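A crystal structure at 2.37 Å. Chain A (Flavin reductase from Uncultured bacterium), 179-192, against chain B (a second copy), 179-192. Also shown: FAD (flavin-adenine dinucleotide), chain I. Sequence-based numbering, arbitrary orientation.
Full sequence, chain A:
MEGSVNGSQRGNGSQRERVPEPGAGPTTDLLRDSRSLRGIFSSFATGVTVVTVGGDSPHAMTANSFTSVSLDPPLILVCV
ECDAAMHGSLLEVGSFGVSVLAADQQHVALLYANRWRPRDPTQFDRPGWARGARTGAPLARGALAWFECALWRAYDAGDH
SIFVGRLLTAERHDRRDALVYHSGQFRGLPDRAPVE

Chain A, residues 179-192: LVYHSGQFRGLPDR
Chain B, residues 179-192: LVYHSGQFRGLPDR

Each stretch folds as a β-hairpin: the end of a strand that reaches residue 182 turns through a type I' turn, from A:His182 to A:Gln185 and likewise from B:His182 to B:Gln185, into strand 185-189, and residues 190-192 continue as an extended loop. In chain A the ladder is closed by A:Val180 N to A:Arg187 O (2.8 Å), A:Arg187 N to A:Val180 O (2.7 Å) and the pair between A:His182 and A:Gln185, N to O 2.8 Å each way; chain B repeats it. A:Ser183 and A:Gly184 carry the turn with positive phi (55° and 69°), as do B:Ser183 and B:Gly184.

The copies meet about a near-twofold centred on A:Leu189 and B:Leu189, whose CA atoms lie 7.5 Å apart. The chains run antiparallel there, bringing A:Ser183 CA within 8.2 Å of B:Asp191 CA. No backbone-to-backbone hydrogen bond joins them; the contact is made by side chains meeting one another and the carbonyl O atoms of A:Pro190 and B:Pro190, burying 644 Å².

A:Leu189 and B:Leu189 cover the most surface. With chi1 t and chi2 p, A:Leu189 CD2 reaches B:His182 CB (3.7 Å) and B:Val180 CG1 (4.2 Å), and B:Leu189 packs likewise on chain A, so each leucine fills an apolar patch on the opposing hairpin.

A:Arg187 and B:Arg187 depart from the symmetry. Both begin m, m, but chi3 is 175° in A:Arg187 and -41° in B:Arg187. B:Arg187 NH1 donates a very short hydrogen bond to A:Pro190 O (2.4 Å), with A:Leu189 CD1 over one guanidinium face. A:Arg187 NH2 forms a salt bridge with B:Asp191 OD1 (3.5 Å), while water 2 accepts from A:Arg187 NH1 (2.6 Å) and donates to B:Pro190 O (2.7 Å).

A:Asp191 and B:Asp191, both chi1 t, anchor the two ends of the contact. A:Ser183 OG donates to B:Asp191 OD2 (3.2 Å); the equivalent bond from B:Ser183 OG to A:Asp191 OD2 (3.3 Å) is weak. The same carboxylate oxygen lies at the histidine ring edge, B:Asp191 OD2 being 3.4 Å from A:His182 CE1, a polarised carbon.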

# COMPACT_ATOMS: atom_id res chain seq x y z
N LEU A 179 -5.27 0.17 -13.44
CA LEU A 179 -4.15 1.09 -13.53
C LEU A 179 -3.15 0.73 -12.46
O LEU A 179 -3.49 0.64 -11.28
CB LEU A 179 -4.61 2.54 -13.38
CG LEU A 179 -3.52 3.59 -13.64
CD1 LEU A 179 -2.99 3.47 -15.06
CD2 LEU A 179 -4.07 5.00 -13.40
N VAL A 180 -1.91 0.53 -12.89
CA VAL A 180 -0.84 0.15 -11.99
C VAL A 180 0.33 1.10 -12.14
O VAL A 180 0.66 1.53 -13.24
CB VAL A 180 -0.42 -1.31 -12.26
CG1 VAL A 180 0.91 -1.64 -11.60
CG2 VAL A 180 -1.52 -2.25 -11.77
N TYR A 181 0.96 1.42 -11.01
CA TYR A 181 2.11 2.30 -11.00
C TYR A 181 3.33 1.54 -10.50
O TYR A 181 3.39 1.15 -9.34
CB TYR A 181 1.85 3.52 -10.11
CG TYR A 181 2.92 4.57 -10.18
CD1 TYR A 181 3.16 5.27 -11.36
CD2 TYR A 181 3.70 4.87 -9.07
CE1 TYR A 181 4.15 6.24 -11.42
CE2 TYR A 181 4.68 5.84 -9.13
CZ TYR A 181 4.90 6.52 -10.30
OH TYR A 181 5.88 7.48 -10.37
N HIS A 182 4.28 1.32 -11.40
CA HIS A 182 5.48 0.55 -11.08
C HIS A 182 6.71 1.05 -11.83
O HIS A 182 6.63 1.40 -13.01
CB HIS A 182 5.25 -0.92 -11.41
CG HIS A 182 6.43 -1.79 -11.10
ND1 HIS A 182 7.22 -2.34 -12.09
CD2 HIS A 182 6.96 -2.20 -9.93
CE1 HIS A 182 8.19 -3.05 -11.53
NE2 HIS A 182 8.05 -2.98 -10.22
N SER A 183 7.84 1.09 -11.13
CA SER A 183 9.10 1.58 -11.69
C SER A 183 8.92 2.98 -12.25
O SER A 183 9.53 3.35 -13.25
CB SER A 183 9.62 0.63 -12.78
OG SER A 183 10.42 -0.39 -12.21
N GLY A 184 8.07 3.77 -11.59
CA GLY A 184 7.80 5.13 -12.03
C GLY A 184 7.03 5.20 -13.33
O GLY A 184 6.95 6.26 -13.95
N GLN A 185 6.46 4.07 -13.76
CA GLN A 185 5.67 4.00 -14.98
C GLN A 185 4.23 3.66 -14.68
O GLN A 185 3.95 2.91 -13.74
CB GLN A 185 6.22 2.96 -15.95
CG GLN A 185 7.61 3.21 -16.50
CD GLN A 185 7.69 4.47 -17.33
OE1 GLN A 185 6.80 4.74 -18.14
NE2 GLN A 185 8.77 5.23 -17.17
N PHE A 186 3.32 4.19 -15.49
CA PHE A 186 1.94 3.74 -15.43
C PHE A 186 1.81 2.53 -16.34
O PHE A 186 2.37 2.50 -17.44
CB PHE A 186 0.98 4.86 -15.83
CG PHE A 186 0.85 5.94 -14.80
CD1 PHE A 186 1.58 7.11 -14.90
CD2 PHE A 186 0.01 5.77 -13.71
CE1 PHE A 186 1.47 8.09 -13.93
CE2 PHE A 186 -0.11 6.75 -12.75
CZ PHE A 186 0.62 7.91 -12.86
N ARG A 187 1.06 1.53 -15.87
CA ARG A 187 0.89 0.28 -16.59
C ARG A 187 -0.55 -0.15 -16.53
O ARG A 187 -1.30 0.26 -15.65
CB ARG A 187 1.78 -0.83 -16.02
CG ARG A 187 3.24 -0.49 -16.02
CD ARG A 187 3.81 -0.53 -17.44
NE ARG A 187 5.20 -0.09 -17.47
CZ ARG A 187 6.27 -0.86 -17.34
NH1 ARG A 187 6.16 -2.18 -17.27
NH2 ARG A 187 7.47 -0.30 -17.33
N GLY A 188 -0.93 -0.95 -17.51
CA GLY A 188 -2.24 -1.57 -17.53
C GLY A 188 -2.10 -3.01 -17.10
O GLY A 188 -1.28 -3.75 -17.65
N LEU A 189 -2.92 -3.41 -16.13
CA LEU A 189 -2.94 -4.78 -15.66
C LEU A 189 -4.22 -5.43 -16.17
O LEU A 189 -5.31 -5.03 -15.77
CB LEU A 189 -2.88 -4.84 -14.13
CG LEU A 189 -2.89 -6.26 -13.56
CD1 LEU A 189 -1.52 -6.92 -13.71
CD2 LEU A 189 -3.36 -6.27 -12.12
N PRO A 190 -4.09 -6.43 -17.07
CA PRO A 190 -5.32 -7.00 -17.64
C PRO A 190 -6.16 -7.68 -16.58
O PRO A 190 -5.62 -8.35 -15.70
CB PRO A 190 -4.80 -8.03 -18.65
CG PRO A 190 -3.37 -7.66 -18.90
CD PRO A 190 -2.89 -7.08 -17.60
N ASP A 191 -7.48 -7.51 -16.66
CA ASP A 191 -8.38 -8.19 -15.75
C ASP A 191 -9.76 -8.21 -16.37
O ASP A 191 -10.17 -7.25 -17.03
CB ASP A 191 -8.40 -7.47 -14.39
CG ASP A 191 -9.14 -8.26 -13.32
OD1 ASP A 191 -9.05 -9.51 -13.33
OD2 ASP A 191 -9.81 -7.64 -12.47
N ARG A 192 -10.48 -9.31 -16.17
CA ARG A 192 -11.84 -9.41 -16.66
C ARG A 192 -12.62 -10.40 -15.83
O ARG A 192 -12.08 -11.44 -15.43
CB ARG A 192 -11.86 -9.82 -18.14
N LEU B 179 6.00 -9.60 -9.00
CA LEU B 179 4.86 -10.36 -8.52
C LEU B 179 3.78 -9.39 -8.09
O LEU B 179 4.03 -8.48 -7.30
CB LEU B 179 5.25 -11.28 -7.36
CG LEU B 179 4.16 -12.27 -6.92
CD1 LEU B 179 3.79 -13.21 -8.06
CD2 LEU B 179 4.60 -13.05 -5.69
N VAL B 180 2.58 -9.59 -8.61
CA VAL B 180 1.46 -8.72 -8.31
C VAL B 180 0.27 -9.53 -7.80
O VAL B 180 0.01 -10.63 -8.28
CB VAL B 180 1.05 -7.90 -9.54
CG1 VAL B 180 -0.33 -7.27 -9.35
CG2 VAL B 180 2.10 -6.84 -9.81
N TYR B 181 -0.42 -8.96 -6.82
CA TYR B 181 -1.59 -9.58 -6.23
C TYR B 181 -2.81 -8.70 -6.49
O TYR B 181 -2.92 -7.61 -5.94
CB TYR B 181 -1.36 -9.77 -4.73
CG TYR B 181 -2.41 -10.59 -4.02
CD1 TYR B 181 -2.55 -11.95 -4.28
CD2 TYR B 181 -3.25 -10.00 -3.08
CE1 TYR B 181 -3.50 -12.70 -3.63
CE2 TYR B 181 -4.21 -10.75 -2.42
CZ TYR B 181 -4.33 -12.10 -2.70
OH TYR B 181 -5.28 -12.83 -2.04
N HIS B 182 -3.73 -9.18 -7.33
CA HIS B 182 -4.92 -8.41 -7.70
C HIS B 182 -6.12 -9.32 -7.93
O HIS B 182 -6.00 -10.38 -8.54
CB HIS B 182 -4.66 -7.58 -8.96
CG HIS B 182 -5.84 -6.77 -9.39
ND1 HIS B 182 -6.58 -7.05 -10.51
CD2 HIS B 182 -6.41 -5.67 -8.83
CE1 HIS B 182 -7.56 -6.18 -10.63
NE2 HIS B 182 -7.48 -5.33 -9.62
N SER B 183 -7.28 -8.88 -7.45
CA SER B 183 -8.51 -9.66 -7.52
C SER B 183 -8.29 -11.04 -6.90
O SER B 183 -8.85 -12.04 -7.35
CB SER B 183 -9.00 -9.77 -8.98
OG SER B 183 -9.84 -8.68 -9.31
N GLY B 184 -7.48 -11.09 -5.85
CA GLY B 184 -7.19 -12.33 -5.15
C GLY B 184 -6.36 -13.32 -5.95
O GLY B 184 -6.27 -14.49 -5.57
N GLN B 185 -5.77 -12.85 -7.04
CA GLN B 185 -4.94 -13.69 -7.89
C GLN B 185 -3.51 -13.21 -7.89
O GLN B 185 -3.26 -12.01 -7.75
CB GLN B 185 -5.45 -13.69 -9.34
CG GLN B 185 -6.85 -14.24 -9.54
CD GLN B 185 -6.96 -15.71 -9.18
OE1 GLN B 185 -6.11 -16.51 -9.54
NE2 GLN B 185 -8.03 -16.07 -8.47
N PHE B 186 -2.56 -14.14 -8.04
CA PHE B 186 -1.19 -13.74 -8.26
C PHE B 186 -1.02 -13.51 -9.74
O PHE B 186 -1.52 -14.28 -10.56
CB PHE B 186 -0.19 -14.77 -7.74
CG PHE B 186 -0.15 -14.83 -6.25
CD1 PHE B 186 -0.88 -15.79 -5.58
CD2 PHE B 186 0.59 -13.91 -5.53
CE1 PHE B 186 -0.87 -15.84 -4.21
CE2 PHE B 186 0.61 -13.96 -4.15
CZ PHE B 186 -0.12 -14.93 -3.49
N ARG B 187 -0.28 -12.46 -10.07
CA ARG B 187 -0.13 -12.04 -11.44
C ARG B 187 1.33 -11.68 -11.65
O ARG B 187 2.04 -11.35 -10.70
CB ARG B 187 -1.03 -10.83 -11.73
CG ARG B 187 -2.55 -10.98 -11.38
CD ARG B 187 -3.38 -11.79 -12.39
NE ARG B 187 -2.99 -11.47 -13.76
CZ ARG B 187 -3.51 -10.51 -14.51
NH1 ARG B 187 -4.47 -9.72 -14.06
NH2 ARG B 187 -3.05 -10.34 -15.74
N GLY B 188 1.79 -11.77 -12.90
CA GLY B 188 3.12 -11.31 -13.26
C GLY B 188 3.01 -9.99 -13.99
O GLY B 188 2.22 -9.86 -14.92
N LEU B 189 3.80 -9.00 -13.56
CA LEU B 189 3.84 -7.70 -14.23
C LEU B 189 5.13 -7.55 -15.01
O LEU B 189 6.21 -7.50 -14.41
CB LEU B 189 3.70 -6.56 -13.21
CG LEU B 189 3.77 -5.15 -13.81
CD1 LEU B 189 2.51 -4.80 -14.58
CD2 LEU B 189 4.00 -4.13 -12.72
N PRO B 190 5.04 -7.48 -16.34
CA PRO B 190 6.29 -7.39 -17.10
C PRO B 190 7.06 -6.11 -16.81
O PRO B 190 6.47 -5.04 -16.67
CB PRO B 190 5.83 -7.42 -18.56
CG PRO B 190 4.45 -7.96 -18.54
CD PRO B 190 3.87 -7.51 -17.24
N ASP B 191 8.38 -6.24 -16.73
CA ASP B 191 9.25 -5.09 -16.54
C ASP B 191 10.64 -5.48 -16.99
O ASP B 191 11.05 -6.63 -16.84
CB ASP B 191 9.26 -4.61 -15.09
CG ASP B 191 9.97 -3.27 -14.92
OD1 ASP B 191 9.86 -2.42 -15.82
OD2 ASP B 191 10.64 -3.06 -13.88
N ARG B 192 11.36 -4.51 -17.55
CA ARG B 192 12.73 -4.71 -18.01
C ARG B 192 13.41 -3.37 -17.86
O ARG B 192 12.77 -2.33 -18.00
CB ARG B 192 12.77 -5.21 -19.45
PA FAD I . -0.70 20.18 -3.37
O1A FAD I . -1.29 21.47 -2.85
O2A FAD I . -0.88 20.09 -4.84
O5B FAD I . 0.88 20.13 -3.04
C5B FAD I . 1.64 19.03 -3.55
C4B FAD I . 3.18 19.32 -3.41
O4B FAD I . 3.51 20.24 -4.25
C3B FAD I . 3.49 19.86 -2.02
O3B FAD I . 4.68 19.33 -1.54
C2B FAD I . 3.61 21.37 -2.20
O2B FAD I . 4.73 21.92 -1.32
C1B FAD I . 3.93 21.56 -3.43
N9A FAD I . 3.23 22.67 -3.95
C8A FAD I . 2.10 22.65 -4.70
N7A FAD I . 1.76 23.94 -4.98
C5A FAD I . 2.69 24.75 -4.40
C6A FAD I . 2.82 26.13 -4.35
N6A FAD I . 2.06 27.23 -4.91
N1A FAD I . 3.86 26.68 -3.68
C2A FAD I . 4.78 25.88 -3.04
N3A FAD I . 4.64 24.52 -3.08
C4A FAD I . 3.59 23.96 -3.76
N1 FAD I . 0.91 12.32 -2.78
C2 FAD I . 0.70 11.99 -1.37
O2 FAD I . 0.76 12.89 -0.51
N3 FAD I . 0.44 10.62 -0.97
C4 FAD I . 0.37 9.59 -1.96
O4 FAD I . 0.16 8.51 -1.63
C4X FAD I . 0.59 9.94 -3.40
N5 FAD I . 0.54 8.92 -4.41
C5X FAD I . 0.74 9.27 -5.84
C6 FAD I . 0.68 8.26 -6.84
C7 FAD I . 0.88 8.60 -8.19
C7M FAD I . 0.75 7.27 -9.00
C8 FAD I . 1.13 9.93 -8.53
C8M FAD I . 1.33 10.17 -10.07
C9 FAD I . 1.18 10.92 -7.54
C9A FAD I . 0.99 10.59 -6.19
N10 FAD I . 1.05 11.64 -5.17
C10 FAD I . 0.85 11.29 -3.77
C1' FAD I . 1.33 13.06 -5.52
C2' FAD I . 0.05 13.91 -5.37
O2' FAD I . -0.97 13.35 -6.15
C3' FAD I . 0.36 15.31 -5.84
O3' FAD I . 1.31 15.87 -4.99
C4' FAD I . -0.91 16.17 -5.82
O4' FAD I . -0.66 17.34 -6.50
C5' FAD I . -1.30 16.51 -4.36
O5' FAD I . -2.47 17.32 -4.36
P FAD I . -2.75 18.30 -3.10
O1P FAD I . -3.70 19.39 -3.51
O2P FAD I . -3.33 17.49 -1.93
O3P FAD I . -1.38 18.93 -2.66
O HOH W 1 6.56 -2.59 -14.56
O HOH W 2 4.31 -3.91 -17.83